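PDB 3UMO: ATP-dependent 6-phosphofructokinase isozyme 2 from Escherichia coli, which catalyses the ATP- and magnesium-dependent phosphorylation of fructose 6-phosphate to fructose 1,6-bisphosphate, the first committed step of glycolysis. Local coordinates for residues 162-166 and 181-185; 176-181 and 215-219; 209-213 and 231-235; 1-5 and 263-268; 187-191 and 222-226. All blocks are in the same frame, centred on the assembly; numbering follows the deposited sequence.

In this ribokinase-type fold contacts 1 and 5 meet at bound ATP, while contacts 2 and 3 lie farther out. Contact 1 pairs the last two strands of the parallel sheet and ends at K185, whose NZ lies 2.9 Å from S224 OG of contact 5; both residues touch the same nucleotide, with the contact centres about 14 Å apart. Contact 2 shares I181 with contact 1, and E182 OE1 salt-bridges K219 NZ at 3.1 Å. Contact 3 adjoins contact 5 through neighbouring strands 230-233 and 221-224, L231 O 2.8 Å from V223 N. Contact 4 packs helix 254-267 on the sheet, touching contact 1 (I164 CD1 to T263 OG1 3.6 Å), its centre about 22 Å from that of contact 5.

Contact 1: residues 162-166 and 181-185; sequences RCIVD and IELVK. With ATP (adenosine-5'-triphosphate), chain E.
Strand 162-166 runs parallel to segment 181-185, with I164 beside L183 and V165 beside V184, both CA pairs 4.8 Å apart. Backbone bonds are E182 N to C163 O (3.0 Å), V165 N to L183 O (2.9 Å) and K185 N to V165 O (3.2 Å). E182 has helical angles (phi/psi -65/-41), so regular pairing begins only at L183. I164 (m, t) and L183 (t, p) share one face, CG2 to CD2 4.0 Å; V165 (t) and V184 (p) lie on the other, where V165 CG2 meets I181 CG2 at 3.9 Å. Beta-branched residues suit such extended backbone. At the N-terminal end R162 (m, t, p) and E182 (m, m) form a salt bridge with weak hydrogen bonds, NH2 to OE2 3.4 Å; K219 is E182's stronger partner. K185 (t, t, p, p) curls so that NZ donates to ATP O2B at 2.9 Å and bonds S224; a water 3.0 Å from this NZ lies 2.5 Å from OD2 of D166 (t). A ligand-binding residue just beyond a parallel strand's C-terminal end typifies alpha/beta folds. With helix 169-175 the strands form a beta-alpha-beta unit, strand 133-137 flanking 162-166 and helix 254-267 covering the I164 face.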
# COMPACT_ATOMS: atom_id res chain seq x y z
N ARG A 162 30.94 -24.39 22.81
CA ARG A 162 31.28 -23.20 22.05
C ARG A 162 30.01 -22.52 21.56
O ARG A 162 29.23 -23.11 20.81
CB ARG A 162 32.21 -23.56 20.88
CG ARG A 162 33.52 -24.22 21.32
CD ARG A 162 34.28 -24.82 20.14
NE ARG A 162 34.96 -23.81 19.33
CZ ARG A 162 35.49 -24.04 18.14
NH1 ARG A 162 35.42 -25.26 17.60
NH2 ARG A 162 36.09 -23.06 17.47
N CYS A 163 29.78 -21.28 22.00
CA CYS A 163 28.51 -20.61 21.73
C CYS A 163 28.55 -19.59 20.61
O CYS A 163 29.45 -18.74 20.54
CB CYS A 163 27.98 -19.97 23.01
SG CYS A 163 27.58 -21.17 24.31
N ILE A 164 27.56 -19.68 19.72
CA ILE A 164 27.37 -18.72 18.65
C ILE A 164 26.03 -18.05 18.89
O ILE A 164 25.04 -18.72 19.21
CB ILE A 164 27.38 -19.43 17.28
CG1 ILE A 164 28.76 -20.04 17.02
CG2 ILE A 164 26.97 -18.48 16.16
CD1 ILE A 164 28.84 -20.88 15.75
N VAL A 165 25.98 -16.73 18.77
CA VAL A 165 24.77 -15.99 19.10
C VAL A 165 24.27 -15.14 17.93
O VAL A 165 25.04 -14.42 17.31
CB VAL A 165 25.00 -15.07 20.32
CG1 VAL A 165 23.74 -14.26 20.63
CG2 VAL A 165 25.43 -15.88 21.55
N ASP A 166 22.97 -15.25 17.64
CA ASP A 166 22.33 -14.38 16.67
C ASP A 166 20.99 -13.95 17.25
O ASP A 166 20.05 -14.74 17.31
CB ASP A 166 22.14 -15.10 15.33
CG ASP A 166 21.52 -14.21 14.26
OD1 ASP A 166 21.34 -14.70 13.13
OD2 ASP A 166 21.21 -13.02 14.55
N ILE A 181 32.18 -15.15 23.77
CA ILE A 181 31.31 -15.75 22.77
C ILE A 181 32.16 -16.09 21.55
O ILE A 181 32.96 -15.27 21.11
CB ILE A 181 30.19 -14.78 22.35
CG1 ILE A 181 29.36 -14.34 23.56
CG2 ILE A 181 29.31 -15.37 21.25
CD1 ILE A 181 28.71 -15.48 24.32
N GLU A 182 31.99 -17.28 20.99
CA GLU A 182 32.80 -17.70 19.84
C GLU A 182 32.53 -16.84 18.60
O GLU A 182 33.46 -16.47 17.88
CB GLU A 182 32.54 -19.17 19.51
CG GLU A 182 33.06 -20.14 20.55
CD GLU A 182 34.56 -20.39 20.43
OE1 GLU A 182 35.21 -20.58 21.48
OE2 GLU A 182 35.07 -20.41 19.29
N LEU A 183 31.27 -16.53 18.37
CA LEU A 183 30.86 -15.80 17.18
C LEU A 183 29.52 -15.14 17.41
O LEU A 183 28.59 -15.77 17.92
CB LEU A 183 30.75 -16.75 15.99
CG LEU A 183 30.14 -16.21 14.70
CD1 LEU A 183 31.02 -15.15 14.07
CD2 LEU A 183 29.88 -17.35 13.71
N VAL A 184 29.41 -13.87 17.02
CA VAL A 184 28.11 -13.20 17.02
C VAL A 184 27.88 -12.61 15.63
O VAL A 184 28.81 -12.10 15.00
CB VAL A 184 28.04 -12.11 18.13
CG1 VAL A 184 29.09 -11.02 17.91
CG2 VAL A 184 26.63 -11.52 18.23
N LYS A 185 26.64 -12.70 15.13
CA LYS A 185 26.31 -12.12 13.82
C LYS A 185 25.20 -11.07 13.92
O LYS A 185 24.04 -11.34 13.61
CB LYS A 185 25.92 -13.18 12.76
CG LYS A 185 25.79 -12.54 11.34
CD LYS A 185 24.79 -13.22 10.42
CE LYS A 185 23.33 -12.98 10.84
NZ LYS A 185 22.98 -11.53 10.95
PG ATP E . 17.53 -11.89 8.36
O1G ATP E . 17.62 -12.39 9.75
O2G ATP E . 17.07 -13.09 7.54
O3G ATP E . 16.60 -10.74 8.20
PB ATP E . 19.90 -10.52 8.54
O1B ATP E . 19.27 -9.09 8.57
O2B ATP E . 20.35 -11.04 9.92
O3B ATP E . 18.95 -11.57 7.80
PA ATP E . 21.54 -9.90 6.26
O1A ATP E . 20.38 -9.10 5.74
O2A ATP E . 22.85 -9.11 6.32
O3A ATP E . 21.22 -10.49 7.66
O5' ATP E . 21.69 -11.20 5.32
C5' ATP E . 22.79 -12.03 5.47
C4' ATP E . 23.56 -12.34 4.26
O4' ATP E . 22.63 -12.70 3.22
C3' ATP E . 24.25 -11.16 3.71
O3' ATP E . 25.47 -10.96 4.33
C2' ATP E . 24.37 -11.49 2.28
O2' ATP E . 25.33 -12.45 2.09
C1' ATP E . 23.05 -12.11 2.01
N9 ATP E . 22.08 -11.12 1.56
C8 ATP E . 21.14 -10.53 2.31
N7 ATP E . 20.44 -9.68 1.51
C5 ATP E . 20.94 -9.74 0.26
C6 ATP E . 20.62 -9.11 -0.94
N6 ATP E . 19.50 -8.11 -1.02
N1 ATP E . 21.34 -9.41 -2.04
C2 ATP E . 22.35 -10.30 -1.99
N3 ATP E . 22.67 -10.92 -0.85
C4 ATP E . 21.99 -10.67 0.28
O HOH W 1 20.62 -11.42 12.77

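Contact 2: residues 176-181 and 215-219; sequences LAIGNI and SGKAK
The loop leading into strand 183-184 is bonded to the loop between helix 204-214 and strand 221-224, with G179 CA 3.7 Å from K217 CA and a single bridge pairing I181 with A218 (CA-CA 4.3 Å). At G179 (phi/psi 85/175) and G216 (88/6) a side chain would strike the preceding carbonyl; G216 closes helix 204-214 in a Schellman motif. N180 N donates to G216 O at 2.9 Å, I181 N to K217 O at 3.0 Å, and K219 N to I181 O at 2.7 Å. Asparagine tolerates the positive phi of N180 (63/25). L176 CD2 packs on K217 CB (3.8 Å) and A218 CB (3.9 Å), and I181 CB lies 4.2 Å from A218 CB, the small alanine permitting close approach. K219 (m, t, t, p) bends NZ weakly to N180 O (3.3 Å), but pairs better with E182. The three strong hydrogen bonds are all main-chain to main-chain, so apart from the glycines the polar part depends little on side-chain identity, beside an apolar patch of L176, I181 and A218.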
# COMPACT_ATOMS: atom_id res chain seq x y z
N LEU A 176 25.76 -11.42 25.38
CA LEU A 176 27.16 -11.04 25.27
C LEU A 176 27.71 -10.48 26.58
O LEU A 176 28.86 -10.04 26.64
CB LEU A 176 27.33 -9.99 24.17
CG LEU A 176 27.50 -10.45 22.72
CD1 LEU A 176 26.83 -9.48 21.79
CD2 LEU A 176 28.98 -10.58 22.38
N ALA A 177 26.88 -10.47 27.61
CA ALA A 177 27.28 -9.89 28.89
C ALA A 177 28.41 -10.69 29.54
O ALA A 177 29.25 -10.13 30.25
CB ALA A 177 26.08 -9.79 29.83
N ILE A 178 28.42 -12.00 29.30
CA ILE A 178 29.38 -12.90 29.92
C ILE A 178 30.73 -12.85 29.22
O ILE A 178 31.76 -13.07 29.85
CB ILE A 178 28.89 -14.36 29.90
CG1 ILE A 178 27.37 -14.43 29.97
CG2 ILE A 178 29.54 -15.15 31.03
CD1 ILE A 178 26.69 -14.58 28.62
N GLY A 179 30.70 -12.60 27.92
CA GLY A 179 31.92 -12.54 27.13
C GLY A 179 32.40 -13.89 26.65
O GLY A 179 31.82 -14.93 26.99
N ASN A 180 33.46 -13.87 25.84
CA ASN A 180 34.07 -15.07 25.28
C ASN A 180 33.15 -15.85 24.36
O ASN A 180 33.32 -17.06 24.17
CB ASN A 180 34.62 -15.98 26.39
CG ASN A 180 35.72 -15.32 27.19
OD1 ASN A 180 36.63 -14.70 26.63
ND2 ASN A 180 35.63 -15.43 28.52
N ILE A 181 32.18 -15.15 23.77
CA ILE A 181 31.31 -15.75 22.77
C ILE A 181 32.16 -16.09 21.55
O ILE A 181 32.96 -15.27 21.11
CB ILE A 181 30.19 -14.78 22.35
CG1 ILE A 181 29.36 -14.34 23.56
CG2 ILE A 181 29.31 -15.37 21.25
CD1 ILE A 181 28.71 -15.48 24.32
N SER A 215 36.96 -5.82 23.59
CA SER A 215 36.42 -5.85 24.95
C SER A 215 36.36 -7.27 25.51
O SER A 215 36.16 -7.45 26.72
CB SER A 215 35.04 -5.21 25.00
OG SER A 215 34.08 -6.01 24.32
N GLY A 216 36.55 -8.26 24.65
CA GLY A 216 36.53 -9.66 25.05
C GLY A 216 35.14 -10.28 25.02
O GLY A 216 34.97 -11.43 25.44
N LYS A 217 34.16 -9.54 24.53
CA LYS A 217 32.78 -10.02 24.51
C LYS A 217 32.60 -11.16 23.52
O LYS A 217 31.89 -12.13 23.79
CB LYS A 217 31.81 -8.88 24.19
CG LYS A 217 31.61 -7.90 25.35
CD LYS A 217 30.57 -6.84 25.00
CE LYS A 217 30.20 -6.01 26.22
NZ LYS A 217 28.96 -6.50 26.90
N ALA A 218 33.23 -11.04 22.36
CA ALA A 218 33.15 -12.08 21.34
C ALA A 218 34.52 -12.29 20.71
O ALA A 218 35.29 -11.34 20.55
CB ALA A 218 32.11 -11.73 20.27
N LYS A 219 34.82 -13.54 20.35
CA LYS A 219 36.08 -13.84 19.67
C LYS A 219 36.01 -13.36 18.22
O LYS A 219 36.98 -12.85 17.67
CB LYS A 219 36.36 -15.34 19.71
CG LYS A 219 36.66 -15.88 21.11
CD LYS A 219 37.19 -17.31 21.06
CE LYS A 219 37.51 -17.86 22.44
NZ LYS A 219 36.28 -18.20 23.22

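Contact 3: residues 209-213 and 231-235; sequences AQEIV and LGVDS
V233, in strand 231-233, loses 72 Å² to helix segment 209-213, more than any other residue here. Its CA-to-CB bond points toward the helix and its rotamer is t, so that CG2 meets A209 CB at 3.7 Å and CG1 meets V213 CG2 at 3.7 Å. V213, also t, buries 52 Å²; its CG1 continues past V233 to S235 N and D234 O, each 3.7 Å away. A209 and V213 are four residues apart, one helical turn, so both face the strand; V213 N donates to A209 O at 3.2 Å. Alanine's single methyl permits close packing, while the valines fill the space between helix and strand. Helix and strand run in roughly the same direction (crossing angle -25°, axes 9.0 Å apart): helix 204-214 lies over one face of the three-stranded antiparallel sheet 221-224, 230-233 and 238-241, and touches V221 and V223 of its first strand. Q210 (t, p in the conformer given here) buries 36 Å² at the margin. Its OE1 lies 3.1 Å from V233 CG1, and NE2 donates to D234 O at 3.2 Å. A water lies 2.4 Å from Q210 OE1 and 3.2 Å from D234 O, a polar border suiting glutamine's amide.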
# COMPACT_ATOMS: atom_id res chain seq x y z
N ALA A 209 32.52 -3.19 15.56
CA ALA A 209 32.83 -4.62 15.57
C ALA A 209 34.14 -4.88 16.32
O ALA A 209 34.22 -5.80 17.13
CB ALA A 209 32.91 -5.16 14.15
N GLN A 210 35.15 -4.06 16.04
CA GLN A 210 36.44 -4.23 16.69
C GLN A 210 36.33 -3.98 18.19
O GLN A 210 37.02 -4.63 18.98
CB GLN A 210 37.50 -3.33 16.07
CG GLN A 210 38.93 -3.75 16.40
CD GLN A 210 39.31 -5.08 15.78
OE1 GLN A 210 39.29 -5.24 14.56
NE2 GLN A 210 39.64 -6.06 16.63
N GLU A 211 35.46 -3.06 18.58
CA GLU A 211 35.24 -2.71 19.98
C GLU A 211 34.75 -3.93 20.77
O GLU A 211 35.19 -4.18 21.90
CB GLU A 211 34.20 -1.59 20.06
CG GLU A 211 34.05 -0.90 21.40
CD GLU A 211 32.90 0.10 21.40
OE1 GLU A 211 32.71 0.82 20.40
OE2 GLU A 211 32.17 0.15 22.42
N ILE A 212 33.85 -4.69 20.15
CA ILE A 212 33.31 -5.90 20.77
C ILE A 212 34.37 -6.99 20.92
O ILE A 212 34.43 -7.69 21.94
CB ILE A 212 32.11 -6.43 19.96
CG1 ILE A 212 30.98 -5.41 19.97
CG2 ILE A 212 31.62 -7.77 20.53
CD1 ILE A 212 29.88 -5.72 18.98
N VAL A 213 35.21 -7.14 19.90
CA VAL A 213 36.29 -8.12 19.96
C VAL A 213 37.31 -7.69 21.02
O VAL A 213 37.67 -8.48 21.89
CB VAL A 213 36.98 -8.30 18.60
CG1 VAL A 213 38.18 -9.23 18.72
CG2 VAL A 213 35.98 -8.83 17.58
N LEU A 231 31.08 -7.95 7.07
CA LEU A 231 32.39 -7.58 7.59
C LEU A 231 32.72 -8.49 8.77
O LEU A 231 31.98 -8.53 9.76
CB LEU A 231 32.40 -6.12 8.03
CG LEU A 231 33.76 -5.59 8.47
CD1 LEU A 231 34.31 -4.62 7.43
CD2 LEU A 231 33.67 -4.92 9.83
N GLY A 232 33.82 -9.23 8.66
CA GLY A 232 34.23 -10.15 9.70
C GLY A 232 35.44 -9.61 10.44
O GLY A 232 36.41 -9.17 9.82
N VAL A 233 35.37 -9.64 11.77
CA VAL A 233 36.45 -9.11 12.60
C VAL A 233 36.95 -10.15 13.60
O VAL A 233 36.16 -10.87 14.22
CB VAL A 233 36.00 -7.82 13.32
CG1 VAL A 233 37.02 -7.38 14.36
CG2 VAL A 233 35.77 -6.70 12.31
N ASP A 234 38.28 -10.22 13.73
CA ASP A 234 38.99 -11.10 14.65
C ASP A 234 39.86 -10.23 15.54
O ASP A 234 39.86 -9.01 15.41
CB ASP A 234 39.95 -12.00 13.87
CG ASP A 234 39.52 -13.44 13.86
OD1 ASP A 234 38.64 -13.80 14.67
OD2 ASP A 234 40.07 -14.20 13.05
N SER A 235 40.63 -10.86 16.41
CA SER A 235 41.64 -10.14 17.16
C SER A 235 42.81 -9.81 16.24
O SER A 235 43.64 -8.95 16.55
CB SER A 235 42.13 -10.97 18.36
OG SER A 235 42.80 -12.15 17.94
O HOH W 2 41.01 -6.61 13.55

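Contact 4: residues 1-5 and 263-268; sequences MVRIY and TLKLAE
Segment 263-268 holds the last turn of helix 254-267 and the residue after it, packed against the beginning of the chain, where an extended tail leads into strand 4-7. T263 (m) comes first: its CG2 touches I4 CG2 at 3.6 Å, while OG1 is satisfied by V259 O, so threonine's methyl can face an apolar neighbour. L264 (m, t) extends CD2 to I4 CD1 and to M1 CE, both 3.8 Å. A267, whose N donates to T263 O (2.9 Å), buries the most surface of the helical residues. Its methyl meets M1 CG at 3.5 Å, V2 CG2 at 4.0 Å and I4 CD1 at 4.1 Å; so small a side chain lets the tail come close. E268 leaves the helix, with CA 5.6 Å from M1 CA and OE1 3.3 Å from CE of the poorly ordered M1. I4 (m, t) points toward the helix, R3 and Y5 away, the alternation of extended chain. This is helix-on-sheet packing of an alpha/beta fold; I48 of helix 40-50 also packs on I4, T263 and L264. No hydrogen bond crosses the contact, so its cohesion is essentially hydrophobic, at the small polar cost of V2 N, buried without a partner in the model.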
# COMPACT_ATOMS: atom_id res chain seq x y z
N MET A 1 35.09 -33.16 12.58
CA MET A 1 34.13 -32.10 12.86
C MET A 1 33.37 -32.39 14.15
O MET A 1 32.94 -33.53 14.39
CB MET A 1 33.14 -31.94 11.70
CG MET A 1 32.25 -30.72 11.83
SD MET A 1 30.79 -30.70 10.77
CE MET A 1 31.43 -29.92 9.28
N VAL A 2 33.21 -31.37 14.99
CA VAL A 2 32.47 -31.53 16.24
C VAL A 2 30.97 -31.47 15.96
O VAL A 2 30.56 -31.06 14.88
CB VAL A 2 32.84 -30.44 17.26
CG1 VAL A 2 34.29 -30.62 17.72
CG2 VAL A 2 32.63 -29.06 16.67
N ARG A 3 30.17 -31.87 16.93
CA ARG A 3 28.73 -31.85 16.76
C ARG A 3 28.17 -30.44 16.89
O ARG A 3 28.74 -29.58 17.57
CB ARG A 3 28.06 -32.79 17.77
CG ARG A 3 28.51 -34.24 17.63
CD ARG A 3 27.53 -35.17 18.32
NE ARG A 3 26.16 -34.75 18.04
CZ ARG A 3 25.08 -35.35 18.52
NH1 ARG A 3 25.20 -36.41 19.32
NH2 ARG A 3 23.87 -34.89 18.21
N ILE A 4 27.04 -30.20 16.23
CA ILE A 4 26.40 -28.89 16.24
C ILE A 4 24.97 -28.96 16.77
O ILE A 4 24.19 -29.84 16.37
CB ILE A 4 26.38 -28.28 14.83
CG1 ILE A 4 27.80 -28.19 14.27
CG2 ILE A 4 25.73 -26.90 14.84
CD1 ILE A 4 27.86 -27.91 12.77
N TYR A 5 24.64 -28.05 17.67
CA TYR A 5 23.29 -27.94 18.21
C TYR A 5 22.79 -26.52 18.02
O TYR A 5 23.59 -25.58 17.96
CB TYR A 5 23.30 -28.28 19.70
CG TYR A 5 23.71 -29.70 20.01
CD1 TYR A 5 25.05 -30.05 20.11
CD2 TYR A 5 22.76 -30.69 20.22
CE1 TYR A 5 25.43 -31.35 20.39
CE2 TYR A 5 23.13 -32.00 20.50
CZ TYR A 5 24.47 -32.32 20.58
OH TYR A 5 24.84 -33.61 20.87
N THR A 263 28.66 -21.51 10.91
CA THR A 263 28.73 -22.51 11.97
C THR A 263 29.47 -23.75 11.50
O THR A 263 30.33 -24.29 12.20
CB THR A 263 27.33 -22.91 12.45
OG1 THR A 263 26.68 -21.77 13.04
CG2 THR A 263 27.40 -24.03 13.48
N LEU A 264 29.13 -24.22 10.30
CA LEU A 264 29.82 -25.36 9.71
C LEU A 264 31.30 -25.09 9.52
O LEU A 264 32.14 -25.95 9.80
CB LEU A 264 29.18 -25.74 8.38
CG LEU A 264 27.89 -26.55 8.49
CD1 LEU A 264 27.19 -26.61 7.14
CD2 LEU A 264 28.19 -27.95 9.01
N LYS A 265 31.63 -23.89 9.05
CA LYS A 265 33.04 -23.51 8.89
C LYS A 265 33.74 -23.45 10.23
O LYS A 265 34.91 -23.83 10.35
CB LYS A 265 33.17 -22.18 8.15
CG LYS A 265 32.97 -22.26 6.64
CD LYS A 265 33.89 -23.31 6.02
CE LYS A 265 33.82 -23.30 4.50
NZ LYS A 265 34.65 -24.38 3.90
N LEU A 266 33.02 -22.97 11.24
CA LEU A 266 33.59 -22.86 12.59
C LEU A 266 33.91 -24.26 13.12
O LEU A 266 34.95 -24.48 13.75
CB LEU A 266 32.63 -22.11 13.51
CG LEU A 266 33.22 -21.34 14.70
CD1 LEU A 266 33.25 -22.19 15.95
CD2 LEU A 266 34.61 -20.82 14.38
N ALA A 267 33.02 -25.20 12.85
CA ALA A 267 33.21 -26.59 13.28
C ALA A 267 34.40 -27.24 12.59
O ALA A 267 34.99 -28.18 13.12
CB ALA A 267 31.95 -27.40 13.05
N GLU A 268 34.74 -26.74 11.41
CA GLU A 268 35.87 -27.27 10.65
C GLU A 268 37.14 -26.50 11.00
O GLU A 268 38.20 -26.72 10.40
CB GLU A 268 35.60 -27.16 9.14
CG GLU A 268 34.46 -28.04 8.64
CD GLU A 268 33.95 -27.63 7.27
OE1 GLU A 268 32.86 -28.09 6.88
OE2 GLU A 268 34.64 -26.84 6.59

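Contact 5: residues 187-191 and 222-226; sequences NQKEL and VVSLG. With ATP (adenosine-5'-triphosphate), chain E; ATP (adenosine-5'-triphosphate), chain I.
One asparagine serves a helix and two nucleotides: N187 is the N-cap of helix 188-195, and its amide reaches both bound ATP molecules. N187 (p) and E190 form a capping box, with E190 N donating to N187 OD1 at 2.8 Å and N187 N to E190 OE1 at 2.9 Å. Asparagine fits because OD1 caps while ND2 donates to O1B of ATP in chain E (3.0 Å) and weakly to O3G of ATP in chain I (3.3 Å), whose O1G lies 2.8 Å from ND2; K27 of the second subunit shares both nucleotides, at the substrate and allosteric sites. N187 CA lies 3.4 Å from S224 O where the helix abuts strand 221-224. L191 (t, p) packs CD2 on V223 CG2 (3.8 Å), and Q188 CG lies 3.5 Å from L225 CD2. A water joins Q188 N (3.0 Å) to S224 O (2.9 Å). S224 OG lies 2.8 Å from O2A of ATP in chain E, to which G226 N, its positive phi favouring glycine, donates at 2.8 Å.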
# COMPACT_ATOMS: atom_id res chain seq x y z
N ASN A 187 23.24 -7.96 12.38
CA ASN A 187 23.15 -7.11 11.19
C ASN A 187 23.44 -5.67 11.59
O ASN A 187 23.84 -5.41 12.73
CB ASN A 187 21.81 -7.24 10.45
CG ASN A 187 20.61 -6.77 11.26
OD1 ASN A 187 20.75 -6.05 12.26
ND2 ASN A 187 19.42 -7.16 10.82
N GLN A 188 23.27 -4.73 10.67
CA GLN A 188 23.64 -3.35 10.96
C GLN A 188 22.79 -2.73 12.05
O GLN A 188 23.31 -2.04 12.94
CB GLN A 188 23.59 -2.49 9.70
CG GLN A 188 24.67 -2.85 8.73
CD GLN A 188 24.41 -2.30 7.36
OE1 GLN A 188 23.74 -2.94 6.54
NE2 GLN A 188 24.90 -1.09 7.10
N LYS A 189 21.49 -2.97 11.99
CA LYS A 189 20.59 -2.42 12.99
C LYS A 189 20.88 -3.02 14.36
O LYS A 189 20.90 -2.32 15.37
CB LYS A 189 19.13 -2.64 12.59
CG LYS A 189 18.63 -1.64 11.56
CD LYS A 189 17.11 -1.68 11.43
CE LYS A 189 16.65 -0.86 10.23
NZ LYS A 189 15.17 -0.86 10.09
N GLU A 190 21.11 -4.33 14.38
CA GLU A 190 21.42 -5.04 15.62
C GLU A 190 22.76 -4.57 16.23
O GLU A 190 22.88 -4.48 17.45
CB GLU A 190 21.38 -6.56 15.40
CG GLU A 190 19.96 -7.10 15.20
CD GLU A 190 19.90 -8.38 14.37
OE1 GLU A 190 20.97 -8.90 13.99
OE2 GLU A 190 18.78 -8.87 14.10
N LEU A 191 23.75 -4.29 15.38
CA LEU A 191 25.03 -3.77 15.86
C LEU A 191 24.85 -2.39 16.48
O LEU A 191 25.38 -2.10 17.56
CB LEU A 191 26.07 -3.71 14.74
CG LEU A 191 27.43 -3.12 15.12
CD1 LEU A 191 28.15 -3.97 16.17
CD2 LEU A 191 28.29 -2.93 13.88
N VAL A 222 30.82 -10.99 13.09
CA VAL A 222 30.54 -10.83 11.68
C VAL A 222 29.32 -9.93 11.55
O VAL A 222 28.21 -10.34 11.89
CB VAL A 222 30.31 -12.19 10.99
CG1 VAL A 222 29.94 -11.98 9.52
CG2 VAL A 222 31.56 -13.04 11.11
N VAL A 223 29.53 -8.71 11.07
CA VAL A 223 28.42 -7.81 10.84
C VAL A 223 27.89 -8.06 9.44
O VAL A 223 28.57 -7.80 8.45
CB VAL A 223 28.83 -6.34 10.96
CG1 VAL A 223 27.59 -5.45 10.91
CG2 VAL A 223 29.61 -6.10 12.25
N SER A 224 26.66 -8.55 9.35
CA SER A 224 26.10 -8.81 8.03
C SER A 224 25.44 -7.53 7.49
O SER A 224 24.81 -6.77 8.24
CB SER A 224 25.16 -10.01 8.04
OG SER A 224 23.99 -9.80 8.83
N LEU A 225 25.62 -7.29 6.20
CA LEU A 225 25.33 -6.00 5.59
C LEU A 225 24.34 -6.12 4.43
O LEU A 225 24.37 -5.32 3.49
CB LEU A 225 26.63 -5.41 5.06
CG LEU A 225 27.78 -5.29 6.07
CD1 LEU A 225 29.06 -4.81 5.39
CD2 LEU A 225 27.39 -4.35 7.20
N GLY A 226 23.44 -7.10 4.50
CA GLY A 226 22.46 -7.30 3.44
C GLY A 226 23.15 -7.51 2.10
O GLY A 226 24.05 -8.35 2.01
PG ATP E . 17.53 -11.89 8.36
O1G ATP E . 17.62 -12.39 9.75
O2G ATP E . 17.07 -13.09 7.54
O3G ATP E . 16.60 -10.74 8.20
PB ATP E . 19.90 -10.52 8.54
O1B ATP E . 19.27 -9.09 8.57
O2B ATP E . 20.35 -11.04 9.92
O3B ATP E . 18.95 -11.57 7.80
PA ATP E . 21.54 -9.90 6.26
O1A ATP E . 20.38 -9.10 5.74
O2A ATP E . 22.85 -9.11 6.32
O3A ATP E . 21.22 -10.49 7.66
O5' ATP E . 21.69 -11.20 5.32
C5' ATP E . 22.79 -12.03 5.47
C4' ATP E . 23.56 -12.34 4.26
O4' ATP E . 22.63 -12.70 3.22
C3' ATP E . 24.25 -11.16 3.71
O3' ATP E . 25.47 -10.96 4.33
C2' ATP E . 24.37 -11.49 2.28
O2' ATP E . 25.33 -12.45 2.09
C1' ATP E . 23.05 -12.11 2.01
N9 ATP E . 22.08 -11.12 1.56
C8 ATP E . 21.14 -10.53 2.31
N7 ATP E . 20.44 -9.68 1.51
C5 ATP E . 20.94 -9.74 0.26
C6 ATP E . 20.62 -9.11 -0.94
N6 ATP E . 19.50 -8.11 -1.02
N1 ATP E . 21.34 -9.41 -2.04
C2 ATP E . 22.35 -10.30 -1.99
N3 ATP E . 22.67 -10.92 -0.85
C4 ATP E . 21.99 -10.67 0.28
PG ATP I . 15.79 -7.47 10.86
O1G ATP I . 16.87 -8.26 10.19
O2G ATP I . 15.23 -8.33 11.98
O3G ATP I . 16.35 -6.18 11.42
PB ATP I . 14.52 -7.08 8.36
O1B ATP I . 12.97 -6.97 8.02
O2B ATP I . 15.14 -8.24 7.57
O3B ATP I . 14.57 -7.27 9.94
PA ATP I . 14.61 -4.36 7.86
O1A ATP I . 13.48 -4.21 8.86
O2A ATP I . 15.68 -3.27 8.08
O3A ATP I . 15.24 -5.74 8.00
O5' ATP I . 13.99 -4.19 6.39
C5' ATP I . 14.29 -5.07 5.37
C4' ATP I . 13.57 -4.84 4.13
O4' ATP I . 12.24 -4.41 4.47
C3' ATP I . 14.17 -3.71 3.41
O3' ATP I . 15.09 -4.14 2.50
C2' ATP I . 13.03 -3.06 2.76
O2' ATP I . 12.82 -3.67 1.56
C1' ATP I . 11.89 -3.31 3.66
N9 ATP I . 11.56 -2.16 4.50
C8 ATP I . 12.05 -1.94 5.73
N7 ATP I . 11.51 -0.78 6.19
C5 ATP I . 10.69 -0.28 5.25
C6 ATP I . 9.88 0.86 5.17
N6 ATP I . 9.82 1.84 6.31
N1 ATP I . 9.16 1.07 4.05
C2 ATP I . 9.21 0.20 3.02
N3 ATP I . 9.97 -0.90 3.07
C4 ATP I . 10.72 -1.16 4.16
O HOH W 3 22.40 -5.18 7.80
O HOH W 4 22.91 -2.89 3.91